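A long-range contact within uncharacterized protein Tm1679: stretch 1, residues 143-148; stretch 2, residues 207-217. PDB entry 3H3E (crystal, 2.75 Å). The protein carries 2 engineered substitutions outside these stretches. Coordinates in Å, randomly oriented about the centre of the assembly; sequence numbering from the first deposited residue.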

# COMPACT_ATOMS: atom_id res chain seq x y z
N PRO A 143 -10.74 -11.55 3.49
CA PRO A 143 -10.32 -10.33 4.17
C PRO A 143 -10.96 -10.20 5.55
O PRO A 143 -12.11 -10.59 5.68
N THR A 144 -10.23 -9.70 6.54
CA THR A 144 -10.80 -9.50 7.88
C THR A 144 -11.51 -8.17 7.88
O THR A 144 -11.22 -7.30 7.06
N GLY A 145 -12.47 -8.02 8.78
CA GLY A 145 -13.23 -6.79 8.85
C GLY A 145 -14.65 -6.90 8.33
O GLY A 145 -15.15 -7.98 8.04
N ASP A 146 -15.30 -5.75 8.21
CA ASP A 146 -16.70 -5.71 7.85
C ASP A 146 -16.90 -4.95 6.55
O ASP A 146 -17.75 -4.08 6.45
N PHE A 147 -16.11 -5.31 5.54
CA PHE A 147 -16.08 -4.56 4.30
C PHE A 147 -17.13 -4.98 3.27
O PHE A 147 -17.38 -6.16 3.06
N PHE A 148 -17.76 -3.99 2.65
CA PHE A 148 -18.70 -4.25 1.57
C PHE A 148 -18.36 -3.41 0.36
O PHE A 148 -17.58 -2.47 0.44
N PHE A 207 -0.35 -3.55 6.80
CA PHE A 207 -0.67 -4.98 6.71
C PHE A 207 -2.05 -5.34 7.27
O PHE A 207 -2.48 -6.48 7.16
N HIS A 208 -2.72 -4.38 7.88
CA HIS A 208 -4.08 -4.56 8.37
C HIS A 208 -4.22 -5.71 9.34
O HIS A 208 -5.00 -6.64 9.11
N LEU A 209 -3.51 -5.64 10.46
CA LEU A 209 -3.49 -6.74 11.39
C LEU A 209 -4.16 -6.45 12.73
O LEU A 209 -4.01 -7.22 13.68
N LEU A 210 -4.91 -5.36 12.79
CA LEU A 210 -5.61 -4.96 14.01
C LEU A 210 -6.74 -5.90 14.42
O LEU A 210 -7.04 -6.05 15.61
N LYS A 211 -7.37 -6.52 13.42
CA LYS A 211 -8.49 -7.42 13.65
C LYS A 211 -8.09 -8.89 13.50
O LYS A 211 -8.93 -9.78 13.53
N SER A 212 -6.79 -9.13 13.32
CA SER A 212 -6.28 -10.48 13.18
C SER A 212 -5.84 -11.03 14.53
O SER A 212 -5.40 -10.27 15.40
N SER A 213 -5.96 -12.35 14.70
CA SER A 213 -5.55 -13.00 15.94
C SER A 213 -4.04 -13.15 16.02
O SER A 213 -3.36 -13.19 15.00
N ASP A 214 -3.52 -13.22 17.24
CA ASP A 214 -2.08 -13.37 17.43
C ASP A 214 -1.57 -14.57 16.65
O ASP A 214 -0.50 -14.51 16.07
N ASP A 215 -2.35 -15.64 16.62
CA ASP A 215 -2.02 -16.81 15.81
C ASP A 215 -1.93 -16.41 14.35
O ASP A 215 -0.96 -16.74 13.66
N GLU A 216 -2.95 -15.70 13.87
CA GLU A 216 -2.98 -15.26 12.49
C GLU A 216 -1.72 -14.46 12.17
O GLU A 216 -1.08 -14.70 11.16
N ILE A 217 -1.36 -13.54 13.04
CA ILE A 217 -0.16 -12.73 12.85
C ILE A 217 1.17 -13.50 12.87
O ILE A 217 2.10 -13.18 12.14

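Thr-144, His-208 and Lys-211 carry most of this small contact, which buries 267 Å² over both sides. No hydrogen bond crosses between the stretches. The packing is by van der Waals contact.

Thr-144 is the centre. Its CB points toward stretch 2, and the CA of Thr-144 lies 6.6 Å from the CA of Lys-211, the closest CA pair across the stretches. With chi1 in p, OG1 of Thr-144 sits 3.9 Å from CD2 of His-208, at the edge of the imidazole and near its plane. OG1 of Thr-144 is also 4.2 Å from CB of Lys-211. The methyl CG2 of Thr-144 lies 4.0 Å from OG of Ser-212 and 4.5 Å from OE2 of Glu-216.

His-208 also points toward stretch 1, with chi1 in t. NE2 of His-208 comes within 3.8 Å of CE2 of Phe-147, at the edge of the phenyl ring. The two rings form an oblique aromatic pair, with centroids 5.7 Å apart and planes at 53°. The CB of Phe-147 points sideways, but its m rotamer brings the ring end nearer.

Lys-211 starts toward stretch 1 with chi1 in m. Its aliphatic chain runs past Gly-145, where CD of Lys-211 is 4.3 Å from CA of Gly-145. Gly-145 has phi/psi of 107/-171, angles that by themselves call for glycine. An ideal CB on Gly-145 would also clash with CE2 of Phe-147, at 2.6 Å.

Glu-216 points toward stretch 1, but its polar bonds lie within stretch 2. OE1 of Glu-216 accepts from N of Ser-213 at 2.7 Å. In return, OG of Ser-213 accepts from N of Glu-216 at 3.0 Å and caps the helix that begins at Asp-214. The two bonds join the first turn of the helix to the residue before it, and leave OE2 of Glu-216 only loosely in touch with CG2 of Thr-144.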

# COMPACT_ATOMS: atom_id res chain seq x y z
CB PRO A 143 -10.80 -9.22 3.23
CG PRO A 143 -10.82 -9.86 1.90
CD PRO A 143 -11.26 -11.28 2.14
CB THR A 144 -9.74 -9.57 9.03
OG1 THR A 144 -8.74 -8.57 8.85
CG2 THR A 144 -9.08 -10.93 9.08
CB ASP A 146 -17.49 -5.03 8.96
CG ASP A 146 -18.90 -5.50 9.01
OD1 ASP A 146 -19.14 -6.63 8.53
OD2 ASP A 146 -19.77 -4.75 9.52
CB PHE A 147 -14.68 -4.64 3.70
CG PHE A 147 -13.63 -4.05 4.58
CD1 PHE A 147 -13.60 -2.68 4.83
CD2 PHE A 147 -12.67 -4.85 5.17
CE1 PHE A 147 -12.65 -2.13 5.66
CE2 PHE A 147 -11.71 -4.31 6.01
CZ PHE A 147 -11.70 -2.95 6.25
CB PHE A 148 -20.12 -3.95 2.02
CG PHE A 148 -20.59 -4.83 3.11
CD1 PHE A 148 -21.39 -5.92 2.83
CD2 PHE A 148 -20.21 -4.60 4.41
CE1 PHE A 148 -21.82 -6.74 3.83
CE2 PHE A 148 -20.64 -5.42 5.41
CZ PHE A 148 -21.44 -6.49 5.12
CB PHE A 207 0.40 -5.86 7.39
CG PHE A 207 1.82 -5.59 6.94
CD1 PHE A 207 2.09 -5.02 5.71
CD2 PHE A 207 2.88 -5.90 7.76
CE1 PHE A 207 3.39 -4.76 5.32
CE2 PHE A 207 4.17 -5.65 7.37
CZ PHE A 207 4.43 -5.08 6.15
CB HIS A 208 -5.08 -4.71 7.23
CG HIS A 208 -6.47 -4.29 7.60
ND1 HIS A 208 -6.84 -2.96 7.71
CD2 HIS A 208 -7.58 -5.01 7.90
CE1 HIS A 208 -8.11 -2.88 8.05
NE2 HIS A 208 -8.58 -4.11 8.18
CB LEU A 209 -2.06 -7.20 11.58
CG LEU A 209 -1.53 -7.75 10.25
CD1 LEU A 209 -0.05 -8.06 10.33
CD2 LEU A 209 -2.34 -8.99 9.84
CB LEU A 210 -6.15 -3.54 13.86
CG LEU A 210 -5.15 -2.44 14.21
CD1 LEU A 210 -5.77 -1.07 14.08
CD2 LEU A 210 -4.62 -2.66 15.62
CB LYS A 211 -9.66 -7.09 12.70
CG LYS A 211 -10.48 -5.86 13.09
CD LYS A 211 -11.98 -6.13 12.90
CE LYS A 211 -12.88 -5.01 13.47
NZ LYS A 211 -13.28 -3.99 12.46
CB SER A 212 -5.11 -10.50 12.20
OG SER A 212 -5.56 -10.39 10.87
CB SER A 213 -6.21 -14.38 16.07
OG SER A 213 -5.59 -15.34 15.23
CB ASP A 214 -1.73 -13.49 18.92
CG ASP A 214 -1.88 -12.17 19.66
OD1 ASP A 214 -2.64 -11.29 19.18
OD2 ASP A 214 -1.24 -12.00 20.72
CB ASP A 215 -3.06 -17.92 15.97
CG ASP A 215 -2.85 -18.75 17.22
OD1 ASP A 215 -1.71 -19.20 17.46
OD2 ASP A 215 -3.84 -18.96 17.97
CB GLU A 216 -4.24 -14.44 12.20
CG GLU A 216 -5.52 -15.27 12.12
CD GLU A 216 -6.75 -14.44 11.73
OE1 GLU A 216 -7.10 -13.50 12.48
OE2 GLU A 216 -7.36 -14.73 10.68
CB ILE A 217 -0.07 -11.61 13.87
CG1 ILE A 217 -1.29 -10.68 13.75
CG2 ILE A 217 1.24 -10.87 13.72
CD1 ILE A 217 -1.53 -9.83 14.98